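Local coordinates for protein lysin (PDB 6IST) that probably degrades enterococcal peptidoglycan as a phage endolysin, through a calcium-binding CHAP domain of the papain-like peptidase clan, at residues 18-23 against 29-34; 171-174 against 180-183. One frame throughout, in Å; residues are numbered along the deposited sequence.

Contact 1: residues 18-23 against 29-34; sequences GVDADG and CMDLTV. With CA (calcium ion), chain E.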
loop_
_atom_site.group_PDB
_atom_site.type_symbol
_atom_site.label_atom_id
_atom_site.label_comp_id
_atom_site.label_asym_id
_atom_site.label_seq_id
_atom_site.Cartn_x
_atom_site.Cartn_y
_atom_site.Cartn_z
ATOM N N GLY C 18 12.214 20.941 15.976
ATOM C CA GLY C 18 12.067 20.914 14.516
ATOM C C GLY C 18 12.100 19.497 14.045
ATOM O O GLY C 18 12.691 18.652 14.710
ATOM N N VAL C 19 11.443 19.235 12.925
ATOM C CA VAL C 19 11.489 17.957 12.286
ATOM C C VAL C 19 12.054 18.090 10.918
ATOM O O VAL C 19 11.810 19.073 10.250
ATOM C CB VAL C 19 10.143 17.237 12.240
ATOM C CG1 VAL C 19 9.855 16.715 13.644
ATOM C CG2 VAL C 19 9.014 18.082 11.726
ATOM N N ASP C 20 12.861 17.091 10.524
ATOM C CA ASP C 20 13.506 17.051 9.216
ATOM C C ASP C 20 13.002 15.773 8.566
ATOM O O ASP C 20 13.412 14.709 8.958
ATOM C CB ASP C 20 15.056 17.002 9.347
ATOM C CG ASP C 20 15.784 17.009 7.970
ATOM O OD1 ASP C 20 15.099 17.074 6.902
ATOM O OD2 ASP C 20 17.041 16.969 7.939
ATOM N N ALA C 21 12.118 15.885 7.589
ATOM C CA ALA C 21 11.477 14.715 6.984
ATOM C C ALA C 21 12.245 14.152 5.818
ATOM O O ALA C 21 12.075 12.999 5.481
ATOM C CB ALA C 21 10.059 15.049 6.541
ATOM N N ASP C 22 13.103 14.946 5.229
ATOM C CA ASP C 22 13.695 14.555 3.993
ATOM C C ASP C 22 15.187 14.477 3.979
ATOM O O ASP C 22 15.716 13.989 2.997
ATOM C CB ASP C 22 13.188 15.447 2.894
ATOM C CG ASP C 22 13.677 16.869 2.989
ATOM O OD1 ASP C 22 14.354 17.284 4.002
ATOM O OD2 ASP C 22 13.403 17.611 2.006
ATOM N N GLY C 23 15.865 14.903 5.042
ATOM C CA GLY C 23 17.332 14.864 5.040
ATOM C C GLY C 23 18.007 15.921 4.224
ATOM O O GLY C 23 19.187 15.735 3.917
ATOM N N CYS C 29 10.033 24.482 5.978
ATOM C CA CYS C 29 8.564 24.541 6.174
ATOM C C CYS C 29 7.828 23.292 5.729
ATOM O O CYS C 29 6.968 22.729 6.481
ATOM C CB CYS C 29 7.991 25.773 5.604
ATOM S SG CYS C 29 7.882 25.823 3.782
ATOM N N MET C 30 8.202 22.784 4.555
ATOM C CA MET C 30 7.527 21.579 4.061
ATOM C C MET C 30 7.769 20.342 4.940
ATOM O O MET C 30 6.919 19.436 4.997
ATOM C CB MET C 30 7.930 21.372 2.574
ATOM C CG MET C 30 7.051 20.505 1.666
ATOM S SD MET C 30 5.254 20.611 1.720
ATOM C CE MET C 30 4.807 19.686 0.195
ATOM N N ASP C 31 8.943 20.248 5.596
ATOM C CA ASP C 31 9.229 19.193 6.512
ATOM C C ASP C 31 8.144 18.997 7.565
ATOM O O ASP C 31 7.856 17.884 7.896
ATOM C CB ASP C 31 10.571 19.363 7.204
ATOM C CG ASP C 31 11.740 19.123 6.265
ATOM O OD1 ASP C 31 11.900 17.992 5.758
ATOM O OD2 ASP C 31 12.512 20.066 6.048
ATOM N N LEU C 32 7.600 20.087 8.114
ATOM C CA LEU C 32 6.576 19.943 9.123
ATOM C C LEU C 32 5.302 19.359 8.551
ATOM O O LEU C 32 4.731 18.399 9.094
ATOM C CB LEU C 32 6.217 21.322 9.713
ATOM C CG LEU C 32 5.109 21.285 10.771
ATOM C CD1 LEU C 32 5.547 20.320 11.843
ATOM C CD2 LEU C 32 4.938 22.664 11.361
ATOM N N THR C 33 4.866 19.921 7.422
ATOM C CA THR C 33 3.631 19.481 6.783
ATOM C C THR C 33 3.790 18.041 6.385
ATOM O O THR C 33 2.884 17.238 6.549
ATOM C CB THR C 33 3.321 20.396 5.558
ATOM O OG1 THR C 33 2.825 21.671 6.076
ATOM C CG2 THR C 33 2.264 19.804 4.621
ATOM N N VAL C 34 4.940 17.698 5.844
ATOM C CA VAL C 34 5.128 16.307 5.408
ATOM C C VAL C 34 5.157 15.344 6.612
ATOM O O VAL C 34 4.521 14.326 6.567
ATOM C CB VAL C 34 6.418 16.112 4.595
ATOM C CG1 VAL C 34 6.767 14.636 4.474
ATOM C CG2 VAL C 34 6.260 16.832 3.275
HETATM CA CA CA E . 14.716 18.999 5.600
#
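D20, D22 and D31 meet at one calcium ion. D20 OD1 and D22 OD1 each lie 2.4 Å from the metal, and D31 OD2 lies 2.5 Å from it. The backbone carbonyls of W24 and G26 complete the five-residue site. D31 CG lies anti to the carbonyl carbon (chi1 -71°), which carries the carboxylate from the helix to the calcium ion and to A21 N. The D20 and D31 side chains lie side by side, with their carboxylates turned 77° against each other. D22 OD1 and D31 OD1 approach to 3.1 Å; the metal on the first and the A21 N-H on the second probably offset this together.

The calcium-binding loop of the CHAP domain packs onto helix 29-41. Its spacing of aspartates recalls an EF-hand loop. A21 N donates to D31 OD1 at 2.8 Å, from above the carboxylate plane, and D22 N adds a weak bond to the same oxygen. OD1 is thus gripped by backbone N-H groups, and OD2 by the calcium ion and Q28 N, which fixes the carboxylate's rotation. D20 OD1 accepts from G23 N at 3.0 Å, an Asx motif within the loop. Further out, A21 CB rests on V34 CG1 and V19 CG2 packs against L32.

Contact 2: residues 171-174 against 180-183; sequences YYKR and TEQW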
loop_
_atom_site.group_PDB
_atom_site.type_symbol
_atom_site.label_atom_id
_atom_site.label_comp_id
_atom_site.label_asym_id
_atom_site.label_seq_id
_atom_site.Cartn_x
_atom_site.Cartn_y
_atom_site.Cartn_z
ATOM N N TYR C 171 -0.299 4.598 -5.748
ATOM C CA TYR C 171 0.910 5.378 -5.663
ATOM C C TYR C 171 0.874 6.347 -6.791
ATOM O O TYR C 171 0.127 6.150 -7.783
ATOM C CB TYR C 171 2.210 4.559 -5.623
ATOM C CG TYR C 171 2.534 3.828 -6.885
ATOM C CD1 TYR C 171 3.198 4.476 -7.933
ATOM C CD2 TYR C 171 2.135 2.510 -7.057
ATOM C CE1 TYR C 171 3.449 3.820 -9.113
ATOM C CE2 TYR C 171 2.425 1.830 -8.233
ATOM C CZ TYR C 171 3.076 2.486 -9.252
ATOM O OH TYR C 171 3.298 1.772 -10.458
ATOM N N TYR C 172 1.634 7.424 -6.636
ATOM C CA TYR C 172 1.707 8.410 -7.697
ATOM C C TYR C 172 3.053 8.363 -8.266
ATOM O O TYR C 172 4.027 8.133 -7.598
ATOM C CB TYR C 172 1.434 9.832 -7.282
ATOM C CG TYR C 172 0.176 10.102 -6.545
ATOM C CD1 TYR C 172 -0.949 9.314 -6.669
ATOM C CD2 TYR C 172 0.078 11.218 -5.765
ATOM C CE1 TYR C 172 -2.135 9.614 -5.968
ATOM C CE2 TYR C 172 -1.100 11.534 -5.081
ATOM C CZ TYR C 172 -2.201 10.754 -5.200
ATOM O OH TYR C 172 -3.362 11.089 -4.489
ATOM N N LYS C 173 3.118 8.701 -9.550
ATOM C CA LYS C 173 4.437 8.715 -10.247
ATOM C C LYS C 173 4.602 10.071 -10.958
ATOM O O LYS C 173 3.703 10.565 -11.613
ATOM C CB LYS C 173 4.525 7.561 -11.261
ATOM C CG LYS C 173 5.726 7.562 -12.207
ATOM C CD LYS C 173 5.559 6.492 -13.292
ATOM C CE LYS C 173 6.861 6.388 -14.112
ATOM N NZ LYS C 173 6.890 5.221 -15.037
ATOM N N ARG C 174 5.727 10.701 -10.713
ATOM C CA ARG C 174 6.083 11.966 -11.343
ATOM C C ARG C 174 6.898 11.583 -12.561
ATOM O O ARG C 174 7.961 10.994 -12.439
ATOM C CB ARG C 174 6.934 12.796 -10.371
ATOM C CG ARG C 174 7.243 14.191 -10.849
ATOM C CD ARG C 174 6.019 15.044 -10.862
ATOM N NE ARG C 174 6.314 16.409 -11.228
ATOM C CZ ARG C 174 5.392 17.323 -11.520
ATOM N NH1 ARG C 174 4.085 17.015 -11.524
ATOM N NH2 ARG C 174 5.784 18.566 -11.833
ATOM N N THR C 180 1.957 14.126 -13.109
ATOM C CA THR C 180 1.778 13.166 -12.039
ATOM C C THR C 180 0.651 12.163 -12.377
ATOM O O THR C 180 -0.491 12.542 -12.529
ATOM C CB THR C 180 1.484 13.875 -10.711
ATOM O OG1 THR C 180 2.520 14.848 -10.444
ATOM C CG2 THR C 180 1.478 12.786 -9.563
ATOM N N GLU C 181 1.029 10.908 -12.542
ATOM C CA GLU C 181 0.109 9.781 -12.803
ATOM C C GLU C 181 -0.275 9.053 -11.562
ATOM O O GLU C 181 0.551 8.897 -10.679
ATOM C CB GLU C 181 0.835 8.786 -13.649
ATOM C CG GLU C 181 1.172 9.300 -15.051
ATOM C CD GLU C 181 2.006 8.287 -15.854
ATOM O OE1 GLU C 181 2.541 7.271 -15.305
ATOM O OE2 GLU C 181 2.194 8.549 -17.060
ATOM N N GLN C 182 -1.512 8.582 -11.478
ATOM C CA GLN C 182 -1.890 7.769 -10.364
ATOM C C GLN C 182 -1.924 6.301 -10.862
ATOM O O GLN C 182 -2.488 6.046 -11.978
ATOM C CB GLN C 182 -3.267 8.180 -9.850
ATOM C CG GLN C 182 -3.421 9.637 -9.417
ATOM C CD GLN C 182 -4.566 9.880 -8.473
ATOM O OE1 GLN C 182 -4.950 8.989 -7.661
ATOM N NE2 GLN C 182 -5.140 11.088 -8.551
ATOM N N TRP C 183 -1.416 5.380 -10.030
ATOM C CA TRP C 183 -1.301 3.983 -10.340
ATOM C C TRP C 183 -1.902 3.149 -9.229
ATOM O O TRP C 183 -1.812 3.542 -8.095
ATOM C CB TRP C 183 0.168 3.613 -10.525
ATOM C CG TRP C 183 0.769 4.120 -11.773
ATOM C CD1 TRP C 183 1.203 5.368 -12.030
ATOM C CD2 TRP C 183 0.990 3.354 -12.960
ATOM N NE1 TRP C 183 1.672 5.454 -13.313
ATOM C CE2 TRP C 183 1.586 4.214 -13.899
ATOM C CE3 TRP C 183 0.743 2.020 -13.299
ATOM C CZ2 TRP C 183 1.957 3.787 -15.163
ATOM C CZ3 TRP C 183 1.140 1.574 -14.547
ATOM C CH2 TRP C 183 1.757 2.450 -15.463
HETATM O O HOH W 1 -5.449 9.458 -5.095
HETATM O O HOH W 2 4.540 6.206 -16.650
#
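Y171 CG sits between its backbone N and carbonyl carbon (chi1 68°), which swings the phenol over the neighbouring strand. W183 CG takes the position anti to its own carbonyl carbon, and W183 CB comes to lie over one face of the Y171 ring. This is a CH-pi contact, with CB 3.6 Å from the ring centroid. The phenol and the five-membered ring of W183 are near parallel, their planes 4° apart. They are slid so far that they barely overlap. Y171 OH lies near W183 CG.

The indole is held from its edge. W183 NE1 donates to E181 OE1 at 2.8 Å, nearly in the ring plane, and the carboxylate is met on its anti side. K173 lies alongside both residues, and its chain brings CD near the indole and E181 OE1. K173 NZ and E181 OE1 are joined by a water, while the salt bridge of K173 is to E229.

The two strands form an antiparallel beta hairpin inside a mixed sheet. Y171 pairs with W183 and K173 with E181 as hydrogen-bonded pairs; K173 N to E181 O measures 2.8 Å. Strands 215-219 and 189-192 flank the hairpin.

The other face carries Y172, R174, T180 and Q182. R174 NH1 donates to T180 OG1 at 2.9 Å, in the guanidinium plane. T180 CG2 touches Y172 CB at 3.7 Å. The side chains of Y172 and Q182 run side by side, and the Y172 ring and the Q182 amide are turned 57° against each other. A water bridges Y172 OH and Q182 OE1, donating to the amide oxygen.

After helix 4-13 the chain enters contact 1. Residues 18-23 are followed by a short loop, and residues 29-34 close it on helix 29-41. The chain next gives strand 43-44 to the mixed sheet, then builds an antiparallel six-stranded sheet from strands 62-65 to 132-137. A segment that is not modelled follows. Contact 2 comes later and closes the turn between strands 169-174 and 180-186. The two contacts are in series; neither encloses nor crosses the other. The centres of contact 1 and contact 2 lie about 22 Å apart. Contact 1 ties a metal loop to a helix, and contact 2 joins neighbouring strands of the mixed sheet.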